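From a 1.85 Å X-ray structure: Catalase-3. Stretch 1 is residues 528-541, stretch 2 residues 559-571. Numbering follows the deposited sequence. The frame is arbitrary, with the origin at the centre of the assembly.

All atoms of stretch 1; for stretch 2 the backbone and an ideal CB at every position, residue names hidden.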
ATOM      1  N   THR C 528     -13.548 -22.466 -40.418  1.00 15.27           N
ATOM      2  CA  THR C 528     -14.785 -21.709 -40.507  1.00 12.98           C
ATOM      3  C   THR C 528     -14.497 -20.243 -40.815  1.00 10.97           C
ATOM      4  O   THR C 528     -13.431 -19.721 -40.473  1.00 10.97           O
ATOM      5  CB  THR C 528     -15.608 -21.815 -39.206  1.00 17.56           C
ATOM      6  OG1 THR C 528     -16.820 -21.068 -39.349  1.00 12.81           O
ATOM      7  CG2 THR C 528     -14.822 -21.279 -38.013  1.00 13.19           C
ATOM      8  N   ILE C 529     -15.443 -19.581 -41.467  1.00 12.48           N
ATOM      9  CA  ILE C 529     -15.308 -18.151 -41.717  1.00 10.38           C
ATOM     10  C   ILE C 529     -16.302 -17.334 -40.884  1.00  9.83           C
ATOM     11  O   ILE C 529     -16.391 -16.119 -41.031  1.00 11.29           O
ATOM     12  CB  ILE C 529     -15.445 -17.822 -43.206  1.00 14.50           C
ATOM     13  CG1 ILE C 529     -16.846 -18.189 -43.708  1.00 14.68           C
ATOM     14  CG2 ILE C 529     -14.343 -18.535 -43.993  1.00 10.05           C
ATOM     15  CD1 ILE C 529     -17.227 -17.510 -45.026  1.00 19.58           C
ATOM     16  N   ALA C 530     -17.021 -18.002 -39.986  1.00 10.71           N
ATOM     17  CA  ALA C 530     -17.925 -17.307 -39.080  1.00 13.31           C
ATOM     18  C   ALA C 530     -17.200 -16.156 -38.380  1.00 14.69           C
ATOM     19  O   ALA C 530     -16.031 -16.287 -38.015  1.00 10.83           O
ATOM     20  CB  ALA C 530     -18.491 -18.268 -38.055  1.00 13.38           C
ATOM     21  N   THR C 531     -17.908 -15.039 -38.212  1.00 11.90           N
ATOM     22  CA  THR C 531     -17.391 -13.823 -37.579  1.00  9.50           C
ATOM     23  C   THR C 531     -16.429 -13.001 -38.432  1.00 11.47           C
ATOM     24  O   THR C 531     -16.177 -11.847 -38.110  1.00  9.27           O
ATOM     25  CB  THR C 531     -16.684 -14.089 -36.234  1.00  8.26           C
ATOM     26  OG1 THR C 531     -15.335 -14.524 -36.478  1.00  8.82           O
ATOM     27  CG2 THR C 531     -17.436 -15.132 -35.420  1.00  9.56           C
ATOM     28  N   LEU C 532     -15.865 -13.575 -39.490  1.00  9.34           N
ATOM     29  CA  LEU C 532     -14.925 -12.804 -40.292  1.00  9.67           C
ATOM     30  C   LEU C 532     -15.642 -11.594 -40.917  1.00 13.03           C
ATOM     31  O   LEU C 532     -16.863 -11.600 -41.097  1.00 11.63           O
ATOM     32  CB  LEU C 532     -14.224 -13.661 -41.347  1.00 11.10           C
ATOM     33  CG  LEU C 532     -13.336 -14.773 -40.777  1.00 15.54           C
ATOM     34  CD1 LEU C 532     -12.468 -15.371 -41.866  1.00 20.63           C
ATOM     35  CD2 LEU C 532     -12.476 -14.269 -39.620  1.00 13.05           C
ATOM     36  N   ARG C 533     -14.871 -10.565 -41.236  1.00  5.60           N
ATOM     37  CA  ARG C 533     -15.422  -9.247 -41.489  1.00 10.78           C
ATOM     38  C   ARG C 533     -15.263  -8.830 -42.946  1.00  9.81           C
ATOM     39  O   ARG C 533     -14.182  -8.950 -43.525  1.00  9.87           O
ATOM     40  CB  ARG C 533     -14.741  -8.222 -40.569  1.00  9.33           C
ATOM     41  CG  ARG C 533     -15.042  -8.454 -39.087  1.00 20.21           C
ATOM     42  CD  ARG C 533     -13.928  -7.925 -38.170  1.00 20.62           C
ATOM     43  NE  ARG C 533     -14.210  -8.178 -36.754  1.00 24.15           N
ATOM     44  CZ  ARG C 533     -14.849  -7.330 -35.949  1.00 29.04           C
ATOM     45  NH1 ARG C 533     -15.278  -6.160 -36.416  1.00 30.19           N
ATOM     46  NH2 ARG C 533     -15.060  -7.652 -34.674  1.00 19.58           N
ATOM     47  N   VAL C 534     -16.341  -8.324 -43.526  1.00  5.40           N
ATOM     48  CA  VAL C 534     -16.305  -7.865 -44.906  1.00  6.61           C
ATOM     49  C   VAL C 534     -16.642  -6.381 -44.949  1.00  8.08           C
ATOM     50  O   VAL C 534     -17.679  -5.962 -44.445  1.00 10.29           O
ATOM     51  CB  VAL C 534     -17.296  -8.655 -45.770  1.00 11.02           C
ATOM     52  CG1 VAL C 534     -17.203  -8.221 -47.223  1.00  9.60           C
ATOM     53  CG2 VAL C 534     -17.026 -10.144 -45.633  1.00  9.24           C
ATOM     54  N   GLY C 535     -15.745  -5.587 -45.515  1.00  8.28           N
ATOM     55  CA  GLY C 535     -16.028  -4.190 -45.755  1.00  6.78           C
ATOM     56  C   GLY C 535     -16.569  -4.027 -47.162  1.00  8.34           C
ATOM     57  O   GLY C 535     -15.882  -4.321 -48.139  1.00 12.50           O
ATOM     58  N   VAL C 536     -17.809  -3.575 -47.272  1.00 10.68           N
ATOM     59  CA  VAL C 536     -18.385  -3.306 -48.583  1.00  9.02           C
ATOM     60  C   VAL C 536     -18.285  -1.814 -48.883  1.00  9.67           C
ATOM     61  O   VAL C 536     -18.924  -1.000 -48.216  1.00  9.84           O
ATOM     62  CB  VAL C 536     -19.845  -3.739 -48.634  1.00 11.34           C
ATOM     63  CG1 VAL C 536     -20.433  -3.435 -50.006  1.00 10.11           C
ATOM     64  CG2 VAL C 536     -19.966  -5.214 -48.303  1.00 12.86           C
ATOM     65  N   LEU C 537     -17.458  -1.465 -49.865  1.00  6.88           N
ATOM     66  CA  LEU C 537     -17.269  -0.079 -50.275  1.00  7.48           C
ATOM     67  C   LEU C 537     -18.388   0.362 -51.219  1.00 12.85           C
ATOM     68  O   LEU C 537     -18.490  -0.137 -52.343  1.00 15.18           O
ATOM     69  CB  LEU C 537     -15.917   0.083 -50.970  1.00  6.38           C
ATOM     70  CG  LEU C 537     -14.744  -0.558 -50.224  1.00  9.75           C
ATOM     71  CD1 LEU C 537     -13.402  -0.114 -50.797  1.00  9.78           C
ATOM     72  CD2 LEU C 537     -14.842  -0.202 -48.747  1.00 10.21           C
ATOM     73  N   SER C 538     -19.217   1.297 -50.764  1.00 12.18           N
ATOM     74  CA  SER C 538     -20.357   1.776 -51.548  1.00  9.66           C
ATOM     75  C   SER C 538     -20.368   3.297 -51.701  1.00 15.12           C
ATOM     76  O   SER C 538     -19.355   3.967 -51.489  1.00 13.20           O
ATOM     77  CB  SER C 538     -21.673   1.297 -50.918  1.00 11.71           C
ATOM     78  OG  SER C 538     -22.780   1.508 -51.790  1.00 10.12           O
ATOM     79  N   THR C 539     -21.527   3.838 -52.063  1.00 10.99           N
ATOM     80  CA  THR C 539     -21.660   5.276 -52.255  1.00 18.56           C
ATOM     81  C   THR C 539     -23.105   5.694 -52.046  1.00 12.45           C
ATOM     82  O   THR C 539     -24.014   4.892 -52.249  1.00 16.44           O
ATOM     83  CB  THR C 539     -21.155   5.717 -53.653  1.00 19.73           C
ATOM     84  OG1 THR C 539     -21.373   7.123 -53.828  1.00 18.22           O
ATOM     85  CG2 THR C 539     -21.870   4.946 -54.765  1.00 15.97           C
ATOM     86  N   THR C 540     -23.319   6.942 -51.624  1.00  9.00           N
ATOM     87  CA  THR C 540     -24.674   7.431 -51.380  1.00 17.99           C
ATOM     88  C   THR C 540     -25.379   7.818 -52.680  1.00 22.39           C
ATOM     89  O   THR C 540     -26.599   7.971 -52.712  1.00 20.03           O
ATOM     90  CB  THR C 540     -24.698   8.620 -50.387  1.00 13.75           C
ATOM     91  OG1 THR C 540     -23.890   9.690 -50.887  1.00 14.56           O
ATOM     92  CG2 THR C 540     -24.159   8.181 -49.031  1.00 12.66           C
ATOM     93  N   LYS C 541     -24.600   7.957 -53.750  1.00 20.87           N
ATOM     94  CA  LYS C 541     -25.134   8.354 -55.046  1.00 24.19           C
ATOM     95  C   LYS C 541     -25.543   7.133 -55.856  1.00 30.93           C
ATOM     96  O   LYS C 541     -24.872   6.102 -55.812  1.00 32.04           O
ATOM     97  CB  LYS C 541     -24.091   9.144 -55.831  1.00 21.33           C
ATOM     98  CG  LYS C 541     -23.368  10.217 -55.037  1.00 37.58           C
ATOM     99  CD  LYS C 541     -24.326  11.171 -54.353  1.00 43.22           C
ATOM    100  CE  LYS C 541     -23.648  12.506 -54.090  1.00 45.90           C
ATOM    101  NZ  LYS C 541     -22.162  12.370 -54.040  1.00 48.19           N
ATOM    102  N   UNK C 559     -22.682 -16.249 -41.882  1.00 18.04           N
ATOM    103  CA  UNK C 559     -22.075 -15.961 -40.596  1.00 12.92           C
ATOM    104  C   UNK C 559     -21.060 -14.835 -40.576  1.00 14.24           C
ATOM    105  O   UNK C 559     -20.359 -14.670 -39.581  1.00 21.40           O
ATOM    106  CB  UNK C 559     -21.400 -17.232 -40.075  1.00 12.92           C
ATOM    107  N   UNK C 560     -20.982 -14.063 -41.658  1.00 10.47           N
ATOM    108  CA  UNK C 560     -20.029 -12.951 -41.750  1.00 11.59           C
ATOM    109  C   UNK C 560     -20.566 -11.646 -41.149  1.00 12.65           C
ATOM    110  O   UNK C 560     -21.767 -11.409 -41.141  1.00 16.10           O
ATOM    111  CB  UNK C 560     -19.653 -12.718 -43.215  1.00 11.59           C
ATOM    112  N   UNK C 561     -19.657 -10.806 -40.650  1.00 12.98           N
ATOM    113  CA  UNK C 561     -19.996  -9.492 -40.118  1.00 14.97           C
ATOM    114  C   UNK C 561     -19.644  -8.439 -41.154  1.00 15.99           C
ATOM    115  O   UNK C 561     -18.472  -8.186 -41.426  1.00 14.54           O
ATOM    116  CB  UNK C 561     -19.270  -9.223 -38.798  1.00 14.97           C
ATOM    117  N   UNK C 562     -20.668  -7.824 -41.733  1.00  9.50           N
ATOM    118  CA  UNK C 562     -20.475  -6.987 -42.904  1.00  8.70           C
ATOM    119  C   UNK C 562     -20.679  -5.519 -42.563  1.00 10.24           C
ATOM    120  O   UNK C 562     -21.646  -5.159 -41.904  1.00 12.09           O
ATOM    121  CB  UNK C 562     -21.428  -7.408 -44.024  1.00  8.70           C
ATOM    122  N   UNK C 563     -19.753  -4.679 -43.002  1.00 10.27           N
ATOM    123  CA  UNK C 563     -19.861  -3.241 -42.778  1.00  7.84           C
ATOM    124  C   UNK C 563     -20.017  -2.537 -44.116  1.00  7.79           C
ATOM    125  O   UNK C 563     -19.096  -2.542 -44.932  1.00 10.49           O
ATOM    126  CB  UNK C 563     -18.641  -2.707 -42.024  1.00  7.84           C
ATOM    127  N   UNK C 564     -21.176  -1.934 -44.351  1.00  8.82           N
ATOM    128  CA  UNK C 564     -21.354  -1.138 -45.560  1.00  9.76           C
ATOM    129  C   UNK C 564     -20.811   0.272 -45.342  1.00  9.00           C
ATOM    130  O   UNK C 564     -21.182   0.956 -44.383  1.00  8.69           O
ATOM    131  CB  UNK C 564     -22.829  -1.089 -45.963  1.00  9.76           C
ATOM    132  N   UNK C 565     -19.935   0.700 -46.239  1.00  6.92           N
ATOM    133  CA  UNK C 565     -19.240   1.976 -46.096  1.00  9.80           C
ATOM    134  C   UNK C 565     -19.653   2.946 -47.189  1.00  9.03           C
ATOM    135  O   UNK C 565     -19.720   2.566 -48.354  1.00  9.34           O
ATOM    136  CB  UNK C 565     -17.725   1.768 -46.124  1.00  9.80           C
ATOM    137  N   UNK C 566     -19.922   4.198 -46.814  1.00  9.06           N
ATOM    138  CA  UNK C 566     -20.177   5.251 -47.795  1.00 11.56           C
ATOM    139  C   UNK C 566     -19.686   6.615 -47.296  1.00 13.69           C
ATOM    140  O   UNK C 566     -19.015   6.710 -46.269  1.00  9.14           O
ATOM    141  CB  UNK C 566     -21.671   5.318 -48.118  1.00 11.56           C
ATOM    142  N   UNK C 567     -20.011   7.664 -48.039  1.00  9.47           N
ATOM    143  CA  UNK C 567     -19.499   8.996 -47.753  1.00 11.66           C
ATOM    144  C   UNK C 567     -20.031   9.523 -46.432  1.00 14.23           C
ATOM    145  O   UNK C 567     -19.314  10.200 -45.697  1.00 11.37           O
ATOM    146  CB  UNK C 567     -19.861   9.959 -48.885  1.00 11.66           C
ATOM    147  N   UNK C 568     -21.293   9.212 -46.146  1.00  9.75           N
ATOM    148  CA  UNK C 568     -21.938   9.601 -44.893  1.00 12.13           C
ATOM    149  C   UNK C 568     -22.947   8.535 -44.491  1.00 16.63           C
ATOM    150  O   UNK C 568     -23.209   7.600 -45.250  1.00 15.37           O
ATOM    151  CB  UNK C 568     -22.619  10.965 -45.026  1.00 12.13           C
ATOM    152  N   UNK C 569     -23.524   8.670 -43.306  1.00  9.56           N
ATOM    153  CA  UNK C 569     -24.366   7.609 -42.782  1.00 12.53           C
ATOM    154  C   UNK C 569     -25.793   7.657 -43.313  1.00 10.89           C
ATOM    155  O   UNK C 569     -26.732   7.874 -42.553  1.00 13.24           O
ATOM    156  CB  UNK C 569     -24.387   7.678 -41.254  1.00 12.53           C
ATOM    157  N   UNK C 570     -25.957   7.446 -44.614  1.00 14.85           N
ATOM    158  CA  UNK C 570     -27.293   7.324 -45.183  1.00 19.92           C
ATOM    159  C   UNK C 570     -27.922   6.041 -44.647  1.00 15.92           C
ATOM    160  O   UNK C 570     -27.264   5.271 -43.940  1.00 15.63           O
ATOM    161  CB  UNK C 570     -27.249   7.323 -46.712  1.00 19.92           C
ATOM    162  N   UNK C 571     -29.191   5.809 -44.966  1.00 14.75           N
ATOM    163  CA  UNK C 571     -29.842   4.568 -44.563  1.00 14.96           C
ATOM    164  C   UNK C 571     -29.073   3.380 -45.130  1.00 11.62           C
ATOM    165  O   UNK C 571     -28.753   3.354 -46.309  1.00 17.28           O
ATOM    166  CB  UNK C 571     -31.299   4.540 -45.029  1.00 14.96           C
TER

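Two parallel strands, 533-537 and 561-566, lie side by side, and the backbone ladder between them asks little of any side chain; the choices lie on the two faces and at the ends.

At position 559 phi is 83°, which by itself favours glycine, and the ideal CB points at stretch 1, 3.6 Å from Ala 530 CA. The phi argues for glycine, and the close approach leaves little room for more. The residue is Gly 559, whose O accepts from Thr 531 N at 2.8 Å, a bond ahead of the strand ladder, made from within the type II turn of Ile 529 to Leu 532.

Position 560 sends its CB sideways, with Ile 529, Leu 532 and Val 534 offering aliphatic carbon. An apolar chain long enough to reach them would suit: leucine, isoleucine or methionine. Leu 560 spans the group, CD2 lying 3.7 Å from Ile 529 CD1 and CD1 lying 4.0 Å from Val 534 CG2.

Position 561 pairs with Arg 533 and shares its face. Beside that long, charged chain, an acid, a polar residue or anything with a long aliphatic stem is plausible. The answer is Lys 561, a like charge: its CD lies over one face of the guanidinium, 3.7 Å from Arg 533 NH1, so the stem makes the contact. Its backbone N donates to Leu 532 O and its O accepts from Val 534 N.

Position 562 turns to the other face, with Val 534 and Val 536. Extended backbone and aliphatic neighbours suit valine or isoleucine. Val 562 puts CG1 3.5 Å from Val 536 CG2.

Position 563 returns to the Arg 533 face opposite Gly 535, which supplies no side chain, so stretch 1 prescribes little; beta-branched or small polar residues fit equally. Thr 563 contributes mainly backbone, its N donating to Val 534 O (2.8 Å) and its O accepting from Val 536 N (2.9 Å).

Position 564, beside Val 536, again invites a beta-branched aliphatic. Val 564 approaches with CG2 4.4 Å from Val 536 CB.

At position 565 Leu 537 CD2 lies 4.4 Å from the ideal CB, and Gly 535 leaves room along the face. Isoleucine, leucine or methionine would serve. Ile 565 brings CD1 3.6 Å from Leu 537 CD2, while its O accepts from Ser 538 N.

Position 566 points toward stretch 1, its ideal CB 3.9 Å from Thr 540 CG2 and 4.1 Å from Thr 539 CA. Something small is the natural reading, and Ala 566 is it, its CB packing against that methyl.

Position 567 starts sideways, but Thr 540 N and two threonine hydroxyls offer donors. A carboxylate, with two acceptor oxygens, could collect them; an amide would offer only one. Glu 567 OE2 accepts from Thr 539 OG1 (2.7 Å); OE1 takes Thr 540 N (2.8 Å) and, weakly, Thr 540 OG1 (3.3 Å).

Position 568 also starts sideways, within reach of the Thr 540 methyl; a broad aliphatic or aromatic could cover it. Tyr 568 lays its ring face there, Thr 540 CG2 sitting 3.7 Å from the ring centroid.

Position 569 points away, so stretch 1 does not constrain it: Leu 569. Position 570 points toward Thr 540 CG2, suiting a small residue, Ala 570. Position 571 is out of reach: Ser 571.

Stretch 2 559-571: GLKVTVIAEYLAS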
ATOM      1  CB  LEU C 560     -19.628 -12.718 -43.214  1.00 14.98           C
ATOM      2  CG  LEU C 560     -19.033 -13.928 -43.940  1.00 19.33           C
ATOM      3  CD1 LEU C 560     -18.946 -13.674 -45.438  1.00 12.14           C
ATOM      4  CD2 LEU C 560     -17.660 -14.272 -43.366  1.00 19.17           C
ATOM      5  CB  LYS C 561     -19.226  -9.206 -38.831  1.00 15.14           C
ATOM      6  CG  LYS C 561     -19.695  -7.949 -38.117  1.00 20.90           C
ATOM      7  CD  LYS C 561     -18.708  -7.522 -37.034  1.00 37.60           C
ATOM      8  CE  LYS C 561     -19.351  -6.555 -36.040  1.00 53.85           C
ATOM      9  NZ  LYS C 561     -19.960  -5.374 -36.719  1.00 52.12           N
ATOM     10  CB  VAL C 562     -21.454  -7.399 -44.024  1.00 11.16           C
ATOM     11  CG1 VAL C 562     -21.241  -6.553 -45.276  1.00 15.48           C
ATOM     12  CG2 VAL C 562     -21.302  -8.888 -44.325  1.00 12.02           C
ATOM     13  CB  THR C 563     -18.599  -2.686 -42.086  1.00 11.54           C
ATOM     14  OG1 THR C 563     -18.357  -3.403 -40.871  1.00  9.96           O
ATOM     15  CG2 THR C 563     -18.761  -1.201 -41.773  1.00 12.35           C
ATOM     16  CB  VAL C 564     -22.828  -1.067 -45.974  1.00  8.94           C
ATOM     17  CG1 VAL C 564     -23.004  -0.111 -47.153  1.00 12.37           C
ATOM     18  CG2 VAL C 564     -23.337  -2.466 -46.319  1.00 13.19           C
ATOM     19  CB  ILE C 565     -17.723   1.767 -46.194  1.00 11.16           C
ATOM     20  CG1 ILE C 565     -17.255   0.766 -45.130  1.00  6.79           C
ATOM     21  CG2 ILE C 565     -16.966   3.105 -46.095  1.00 11.31           C
ATOM     22  CD1 ILE C 565     -15.823   0.289 -45.346  1.00  7.36           C
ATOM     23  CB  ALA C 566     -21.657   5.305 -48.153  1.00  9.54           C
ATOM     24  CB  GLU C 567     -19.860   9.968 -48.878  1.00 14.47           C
ATOM     25  CG  GLU C 567     -19.229   9.626 -50.219  1.00 12.06           C
ATOM     26  CD  GLU C 567     -20.117   8.753 -51.083  1.00 17.43           C
ATOM     27  OE1 GLU C 567     -21.005   8.056 -50.539  1.00 13.97           O
ATOM     28  OE2 GLU C 567     -19.919   8.771 -52.315  1.00 18.49           O
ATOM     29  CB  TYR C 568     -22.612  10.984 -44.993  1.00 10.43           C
ATOM     30  CG  TYR C 568     -23.715  11.097 -46.037  1.00 10.68           C
ATOM     31  CD1 TYR C 568     -25.022  10.736 -45.745  1.00 11.87           C
ATOM     32  CD2 TYR C 568     -23.442  11.585 -47.310  1.00 11.93           C
ATOM     33  CE1 TYR C 568     -26.030  10.845 -46.698  1.00 15.04           C
ATOM     34  CE2 TYR C 568     -24.437  11.693 -48.267  1.00 14.08           C
ATOM     35  CZ  TYR C 568     -25.725  11.325 -47.955  1.00 20.11           C
ATOM     36  OH  TYR C 568     -26.708  11.442 -48.914  1.00 21.60           O
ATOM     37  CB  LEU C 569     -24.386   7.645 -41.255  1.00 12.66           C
ATOM     38  CG  LEU C 569     -23.036   7.426 -40.574  1.00 13.94           C
ATOM     39  CD1 LEU C 569     -23.222   7.486 -39.079  1.00  9.18           C
ATOM     40  CD2 LEU C 569     -22.401   6.094 -41.003  1.00  6.23           C
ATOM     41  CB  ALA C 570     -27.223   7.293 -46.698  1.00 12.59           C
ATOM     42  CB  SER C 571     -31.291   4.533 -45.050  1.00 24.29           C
ATOM     43  OG  SER C 571     -31.907   3.303 -44.709  1.00 36.44           O
TER
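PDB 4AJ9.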